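Side-chain contacts in leucine aminopeptidase (Legionella pneumophila, PDB 5GNE), which probably removes amino acids from the N-terminal ends of peptides as a zinc-dependent metalloexopeptidase of family M28: residues Ala24-Ile27 and Phe33-Ile36; Tyr247-Phe252 and Glu324-Thr329; Arg300-Pro305 and Phe361-Leu366. All coordinates share one frame; numbering follows the deposited sequence.

Contact 1: Ala24-Ile27 and Phe33-Ile36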
# COMPACT_ATOMS: atom_id res chain seq x y z
N ALA A 24 14.39 -16.26 -19.07
CA ALA A 24 13.47 -16.87 -18.12
C ALA A 24 13.24 -18.34 -18.43
O ALA A 24 13.44 -18.79 -19.55
CB ALA A 24 12.14 -16.13 -18.11
N ARG A 25 12.80 -19.06 -17.40
CA ARG A 25 12.31 -20.41 -17.50
C ARG A 25 10.80 -20.38 -17.31
O ARG A 25 10.31 -19.88 -16.29
CB ARG A 25 12.95 -21.30 -16.44
CG ARG A 25 12.53 -22.74 -16.49
CD ARG A 25 13.20 -23.52 -15.37
NE ARG A 25 14.66 -23.51 -15.49
CZ ARG A 25 15.37 -24.34 -16.25
NH1 ARG A 25 14.77 -25.27 -16.98
NH2 ARG A 25 16.70 -24.24 -16.28
N LEU A 26 10.07 -20.89 -18.29
CA LEU A 26 8.62 -20.90 -18.19
C LEU A 26 8.11 -22.06 -17.36
O LEU A 26 8.27 -23.22 -17.75
CB LEU A 26 8.03 -20.97 -19.59
CG LEU A 26 6.51 -20.85 -19.62
CD1 LEU A 26 6.09 -19.49 -19.07
CD2 LEU A 26 6.05 -21.03 -21.04
N ILE A 27 7.44 -21.78 -16.25
CA ILE A 27 6.93 -22.87 -15.43
C ILE A 27 5.49 -23.26 -15.81
O ILE A 27 5.19 -24.41 -16.00
CB ILE A 27 6.97 -22.52 -13.92
CG1 ILE A 27 8.40 -22.25 -13.46
CG2 ILE A 27 6.34 -23.64 -13.10
CD1 ILE A 27 8.48 -21.43 -12.16
N PHE A 33 -1.23 -14.81 -18.83
CA PHE A 33 -0.11 -14.66 -17.89
C PHE A 33 0.84 -15.84 -17.93
O PHE A 33 0.47 -16.96 -18.36
CB PHE A 33 -0.62 -14.44 -16.46
CG PHE A 33 -1.42 -13.17 -16.29
CD1 PHE A 33 -0.80 -11.97 -16.00
CD2 PHE A 33 -2.80 -13.17 -16.45
CE1 PHE A 33 -1.54 -10.79 -15.86
CE2 PHE A 33 -3.55 -12.01 -16.32
CZ PHE A 33 -2.91 -10.81 -16.03
N SER A 34 2.08 -15.57 -17.49
CA SER A 34 3.12 -16.57 -17.34
C SER A 34 3.70 -16.62 -15.93
O SER A 34 3.93 -15.57 -15.31
CB SER A 34 4.25 -16.31 -18.34
OG SER A 34 3.73 -16.36 -19.67
N PHE A 35 3.94 -17.83 -15.45
CA PHE A 35 4.60 -18.06 -14.17
C PHE A 35 6.02 -18.49 -14.47
O PHE A 35 6.23 -19.53 -15.09
CB PHE A 35 3.85 -19.12 -13.35
CG PHE A 35 4.52 -19.47 -12.04
CD1 PHE A 35 5.08 -18.48 -11.24
CD2 PHE A 35 4.53 -20.78 -11.58
CE1 PHE A 35 5.67 -18.80 -10.02
CE2 PHE A 35 5.14 -21.13 -10.36
CZ PHE A 35 5.70 -20.14 -9.58
N ILE A 36 7.00 -17.68 -14.09
CA ILE A 36 8.36 -17.92 -14.55
C ILE A 36 9.41 -17.87 -13.45
O ILE A 36 9.20 -17.32 -12.37
CB ILE A 36 8.79 -16.90 -15.63
CG1 ILE A 36 8.77 -15.48 -15.08
CG2 ILE A 36 7.90 -17.01 -16.86
CD1 ILE A 36 9.38 -14.42 -16.06
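The Phe35 ring carries Ile27 on one of its faces. Ile27 CD1 sits 4.0 Å from the centroid of the Phe35 ring, 17° off the normal, a CH-pi contact displaced toward the rim. The other branch works at that rim, where Ile27 CG2 reaches Phe35 CD2 at 3.7 Å. Phe35 holds CG anti to its own backbone nitrogen (chi1 177°), which swings the ring in under the isoleucine. The backbones join at the same place: Ile27 N donates to Phe35 O at 2.8 Å with an N-H...O angle of 150°. Phe35 also shares a backbone bond with Ala28, and with the helical backbone angles of Ile27 this is consistent with a classic beta bulge.

One residue along, Leu26 and Ile36 form an antiparallel non-hydrogen-bonded pair, and Ile36 CA approaches Arg25 O at 3.3 Å in a CA-H...O contact. Leu26 CD1 touches two neighbours on the same side, 3.7 Å from Ser34 CB and 3.8 Å from Ile36 CG2. Ile36 spreads its branches between partners: CG2 meets Leu26, while CD1 goes to Ala24 CB at 3.8 Å. Ser34 turns its hydroxyl to other company, hydrogen bonding through OG with Asn14 and Gln29.

This is a beta hairpin of the four-stranded antiparallel sheet near the N-terminus, with strand 25-29 as an outermost strand. Strand 8-13 flanks strand 33-38 across from it, its Ile10 bonding to the backbone of Ile36. Tyr17 of helix 14-20 packs on Leu26, Ser34 and Ile36, whereas Ser75 of helix 75-81 touches both Ile27 and Phe35.

Contact 2: Tyr247-Phe252 and Glu324-Thr329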
# COMPACT_ATOMS: atom_id res chain seq x y z
N TYR A 247 4.64 -10.84 2.13
CA TYR A 247 5.01 -11.35 3.44
C TYR A 247 4.10 -10.87 4.56
O TYR A 247 3.72 -11.67 5.42
CB TYR A 247 6.46 -10.99 3.74
CG TYR A 247 7.40 -11.83 2.92
CD1 TYR A 247 7.37 -13.22 3.03
CD2 TYR A 247 8.30 -11.26 2.03
CE1 TYR A 247 8.22 -14.02 2.28
CE2 TYR A 247 9.15 -12.04 1.28
CZ TYR A 247 9.11 -13.43 1.42
OH TYR A 247 9.95 -14.22 0.68
N VAL A 248 3.73 -9.59 4.55
CA VAL A 248 2.84 -9.09 5.59
C VAL A 248 1.48 -9.82 5.59
O VAL A 248 0.96 -10.18 6.65
CB VAL A 248 2.63 -7.57 5.47
CG1 VAL A 248 1.57 -7.12 6.45
CG2 VAL A 248 3.93 -6.84 5.74
N VAL A 249 0.88 -10.02 4.42
CA VAL A 249 -0.40 -10.69 4.36
C VAL A 249 -0.29 -12.14 4.85
O VAL A 249 -1.13 -12.64 5.62
CB VAL A 249 -1.00 -10.67 2.94
CG1 VAL A 249 -2.29 -11.43 2.93
CG2 VAL A 249 -1.27 -9.23 2.53
N GLN A 250 0.79 -12.80 4.44
CA GLN A 250 1.09 -14.13 4.93
C GLN A 250 1.24 -14.12 6.47
O GLN A 250 0.75 -15.03 7.15
CB GLN A 250 2.34 -14.69 4.25
CG GLN A 250 2.14 -14.90 2.75
CD GLN A 250 1.01 -15.88 2.43
OE1 GLN A 250 0.99 -17.02 2.91
NE2 GLN A 250 0.05 -15.44 1.61
N ASP A 251 1.88 -13.09 7.01
CA ASP A 251 2.04 -12.99 8.46
C ASP A 251 0.69 -12.83 9.17
O ASP A 251 0.46 -13.46 10.22
CB ASP A 251 2.97 -11.83 8.82
CG ASP A 251 3.33 -11.79 10.29
OD1 ASP A 251 4.18 -12.62 10.69
OD2 ASP A 251 2.81 -10.93 11.04
N PHE A 252 -0.22 -12.06 8.58
CA PHE A 252 -1.57 -11.94 9.12
C PHE A 252 -2.32 -13.29 9.04
O PHE A 252 -3.15 -13.62 9.90
CB PHE A 252 -2.37 -10.89 8.34
CG PHE A 252 -2.25 -9.50 8.89
CD1 PHE A 252 -1.06 -8.79 8.76
CD2 PHE A 252 -3.31 -8.90 9.55
CE1 PHE A 252 -0.95 -7.50 9.27
CE2 PHE A 252 -3.20 -7.62 10.08
CZ PHE A 252 -2.01 -6.92 9.94
N GLU A 324 -5.87 -12.90 -1.14
CA GLU A 324 -6.02 -13.81 -0.00
C GLU A 324 -7.37 -13.69 0.66
O GLU A 324 -7.55 -14.11 1.81
CB GLU A 324 -4.92 -13.56 1.04
CG GLU A 324 -3.53 -13.92 0.57
CD GLU A 324 -3.29 -15.43 0.45
OE1 GLU A 324 -4.25 -16.22 0.56
OE2 GLU A 324 -2.13 -15.83 0.26
N GLY A 325 -8.34 -13.14 -0.07
CA GLY A 325 -9.71 -13.05 0.41
C GLY A 325 -10.03 -11.88 1.33
O GLY A 325 -11.09 -11.86 1.93
N PHE A 326 -9.13 -10.91 1.45
CA PHE A 326 -9.45 -9.75 2.27
C PHE A 326 -10.07 -8.62 1.48
O PHE A 326 -9.74 -8.42 0.32
CB PHE A 326 -8.20 -9.23 2.95
CG PHE A 326 -7.56 -10.23 3.87
CD1 PHE A 326 -8.00 -10.38 5.16
CD2 PHE A 326 -6.49 -10.97 3.44
CE1 PHE A 326 -7.38 -11.26 6.01
CE2 PHE A 326 -5.86 -11.85 4.28
CZ PHE A 326 -6.31 -12.01 5.58
N LYS A 327 -10.99 -7.89 2.11
CA LYS A 327 -11.66 -6.75 1.47
C LYS A 327 -10.79 -5.51 1.46
O LYS A 327 -10.21 -5.12 2.45
CB LYS A 327 -12.99 -6.46 2.15
CG LYS A 327 -14.03 -7.56 1.89
CD LYS A 327 -15.30 -7.29 2.66
CE LYS A 327 -16.39 -8.28 2.33
NZ LYS A 327 -17.68 -7.76 2.83
N THR A 328 -10.78 -4.85 0.33
CA THR A 328 -9.77 -3.90 -0.02
C THR A 328 -10.36 -2.67 -0.68
O THR A 328 -11.27 -2.77 -1.48
CB THR A 328 -8.76 -4.60 -0.94
OG1 THR A 328 -7.67 -5.12 -0.16
CG2 THR A 328 -8.24 -3.72 -2.01
N THR A 329 -9.86 -1.50 -0.32
CA THR A 329 -10.19 -0.28 -1.06
C THR A 329 -8.93 0.57 -1.28
O THR A 329 -8.02 0.57 -0.45
CB THR A 329 -11.26 0.55 -0.33
OG1 THR A 329 -11.59 1.70 -1.13
CG2 THR A 329 -10.77 1.05 1.01
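A Schellman motif ends helix 318-323, and the residues before and after its glycine face helix 243-254: Glu324 meets Val249 and Gln250, and Phe326 meets Val249. Gly325 has the positive phi of the C-prime position; its N bonds back to Thr322 O and that of Phe326 to Trp321 O. The apolar part turns on one methyl. Val249 CG1 lies 3.6 Å from Glu324 CG and 3.8 Å from Phe326 CE2, meeting the phenyl ring obliquely. Gln250 starts out away from the turn but folds back, bent at chi2 (-60°), and NE2 donates to Glu324 OE2 at 2.6 Å. The bond is not straight, 132° at the hydrogen. The oxygen lies in the amide plane of Gln250, but the donor comes from above the carboxylate plane, 39° out of it. Glu324 therefore does two jobs, its aliphatic CG against valine and its carboxylate oxygen OE2 accepting from the amide NE2.

Both pieces belong to the M28 peptidase fold. Trp321 of helix 318-323 packs on Val249 and meets the Phe326 and Phe252 rings edge-to-face, while Val259 of strand 259-264 touches both phenylalanines; from here the chain enters strand 328-332.

Contact 3: Arg300-Pro305 and Phe361-Leu366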
# COMPACT_ATOMS: atom_id res chain seq x y z
N ARG A 300 -19.89 12.51 1.65
CA ARG A 300 -20.50 12.97 2.89
C ARG A 300 -19.55 13.79 3.77
O ARG A 300 -19.98 14.76 4.38
CB ARG A 300 -21.03 11.78 3.69
CG ARG A 300 -21.58 12.18 5.03
CD ARG A 300 -22.82 11.39 5.36
NE ARG A 300 -23.54 12.02 6.46
CZ ARG A 300 -24.67 11.55 6.96
NH1 ARG A 300 -25.20 10.44 6.47
NH2 ARG A 300 -25.27 12.20 7.96
N TYR A 301 -18.29 13.40 3.86
CA TYR A 301 -17.39 14.04 4.83
C TYR A 301 -16.28 14.88 4.21
O TYR A 301 -16.06 16.02 4.62
CB TYR A 301 -16.75 13.00 5.75
CG TYR A 301 -17.72 12.33 6.70
CD1 TYR A 301 -18.53 13.08 7.54
CD2 TYR A 301 -17.78 10.94 6.80
CE1 TYR A 301 -19.41 12.48 8.42
CE2 TYR A 301 -18.66 10.33 7.69
CZ TYR A 301 -19.46 11.11 8.50
OH TYR A 301 -20.33 10.53 9.40
N VAL A 302 -15.58 14.34 3.21
CA VAL A 302 -14.46 15.05 2.63
C VAL A 302 -14.99 16.11 1.66
O VAL A 302 -14.28 17.06 1.31
CB VAL A 302 -13.48 14.10 1.93
CG1 VAL A 302 -12.18 14.83 1.59
CG2 VAL A 302 -13.14 12.94 2.84
N LYS A 303 -16.26 15.94 1.27
CA LYS A 303 -16.95 16.80 0.31
C LYS A 303 -16.08 17.03 -0.92
O LYS A 303 -15.75 18.16 -1.29
CB LYS A 303 -17.32 18.13 0.98
CG LYS A 303 -18.17 17.92 2.25
CD LYS A 303 -19.67 18.08 2.04
CE LYS A 303 -20.39 18.45 3.34
NZ LYS A 303 -21.84 18.07 3.35
N THR A 304 -15.71 15.93 -1.55
CA THR A 304 -14.86 15.92 -2.74
C THR A 304 -15.57 15.24 -3.90
O THR A 304 -16.41 14.36 -3.68
CB THR A 304 -13.50 15.21 -2.39
OG1 THR A 304 -12.53 16.18 -1.97
CG2 THR A 304 -12.94 14.44 -3.53
N PRO A 305 -15.31 15.68 -5.14
CA PRO A 305 -15.85 14.90 -6.27
C PRO A 305 -15.22 13.51 -6.27
O PRO A 305 -14.02 13.37 -6.03
CB PRO A 305 -15.43 15.70 -7.51
CG PRO A 305 -14.99 17.00 -7.02
CD PRO A 305 -14.56 16.86 -5.59
N PHE A 361 -6.94 13.13 1.77
CA PHE A 361 -6.72 11.70 2.01
C PHE A 361 -6.66 11.37 3.51
O PHE A 361 -7.18 10.35 3.95
CB PHE A 361 -5.45 11.20 1.34
CG PHE A 361 -5.59 10.96 -0.13
CD1 PHE A 361 -5.33 11.97 -1.04
CD2 PHE A 361 -6.00 9.72 -0.61
CE1 PHE A 361 -5.47 11.76 -2.41
CE2 PHE A 361 -6.13 9.50 -1.98
CZ PHE A 361 -5.87 10.53 -2.88
N THR A 362 -6.06 12.26 4.30
CA THR A 362 -6.11 12.07 5.75
C THR A 362 -7.54 12.12 6.29
O THR A 362 -7.92 11.28 7.10
CB THR A 362 -5.25 13.13 6.50
OG1 THR A 362 -3.96 13.13 5.91
CG2 THR A 362 -5.11 12.79 7.96
N LYS A 363 -8.33 13.08 5.79
CA LYS A 363 -9.74 13.12 6.17
C LYS A 363 -10.41 11.81 5.82
O LYS A 363 -11.06 11.19 6.69
CB LYS A 363 -10.45 14.28 5.48
CG LYS A 363 -10.12 15.63 6.08
CD LYS A 363 -10.81 16.79 5.36
CE LYS A 363 -10.59 18.08 6.14
NZ LYS A 363 -10.94 19.30 5.40
N LEU A 364 -10.24 11.36 4.58
CA LEU A 364 -10.86 10.13 4.13
C LEU A 364 -10.50 8.96 5.02
O LEU A 364 -11.37 8.28 5.51
CB LEU A 364 -10.46 9.82 2.69
CG LEU A 364 -11.01 8.48 2.20
CD1 LEU A 364 -12.52 8.46 2.26
CD2 LEU A 364 -10.52 8.23 0.78
N GLY A 365 -9.20 8.78 5.25
CA GLY A 365 -8.70 7.78 6.17
C GLY A 365 -9.34 7.80 7.55
O GLY A 365 -9.69 6.74 8.11
N LEU A 366 -9.49 8.99 8.12
CA LEU A 366 -10.03 9.10 9.47
C LEU A 366 -11.53 8.79 9.51
O LEU A 366 -11.99 8.14 10.44
CB LEU A 366 -9.73 10.47 10.04
CG LEU A 366 -8.26 10.66 10.44
CD1 LEU A 366 -7.89 12.10 10.80
CD2 LEU A 366 -7.90 9.74 11.57
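Val302 closes helix 288-302 and pushes its side chain against Lys363 and Leu364 of helix 355-373, a helix-helix contact within the alpha/beta fold of the M28 peptidases. Start at Val302 CB, which is aimed past the neighbouring helix rather than straight at it; one methyl, CG2, does the touching. Val302 holds CG1 anti to its backbone nitrogen (chi1 -168°), and this leaves CG2 beside that nitrogen and turned to helix 355-373. CG1 stays slightly farther off, Val302 CG1 to Lys363 CB being 4.3 Å. CG2 goes in deeper. It lies over the backbone where Lys363 joins Leu364, 3.8 Å from Leu364 CA, and it also reaches Lys363 CB at 4.0 Å. The contact is wholly van der Waals, and the backbones are close here: Val302 CA and Lys363 CA are 6.2 Å apart.

Beyond CG the lysine chain runs extended, and its side chain packs on Phe106 of helix 99-106 and on Ile109. Asn360, one turn earlier in helix 355-373, also touches Val302. A second tie between the two helices comes from Tyr301, whose OH hydrogen bonds with Glu371 while its side chain rests on Ala367. The helix carrying Val302 makes a wider pi-type turn over its last three residues, then breaks at Lys303, where phi turns positive (47°) and the chain heads for strand 306-309. At the centre of the contact, the shortest approach is Val302 CG2 to Leu364 N, 3.7 Å, with Leu364 CB slightly farther from the same methyl at 4.1 Å.

How the contacts relate
Contact 3 is a buried one, while contacts 1 and 2 are only partly buried. Contact 1 belongs to the small N-terminal sheet, and contacts 2 and 3 both lie in the M28 peptidase range. Centres of contacts 1 and 3 are about 42 Å apart, on opposite sides of the chain's centre; contact 2 is about 24 Å from either, centre to centre. No two contacts share an element, although helix 355-373 of contact 3 is the next helix or strand after strand 328-332 of contact 2. Chemistry changes with place: backbone bonding plus CH-pi in the hairpin, an amide-carboxylate bond beside a methyl at the helix end, and methyl packing alone between two helices.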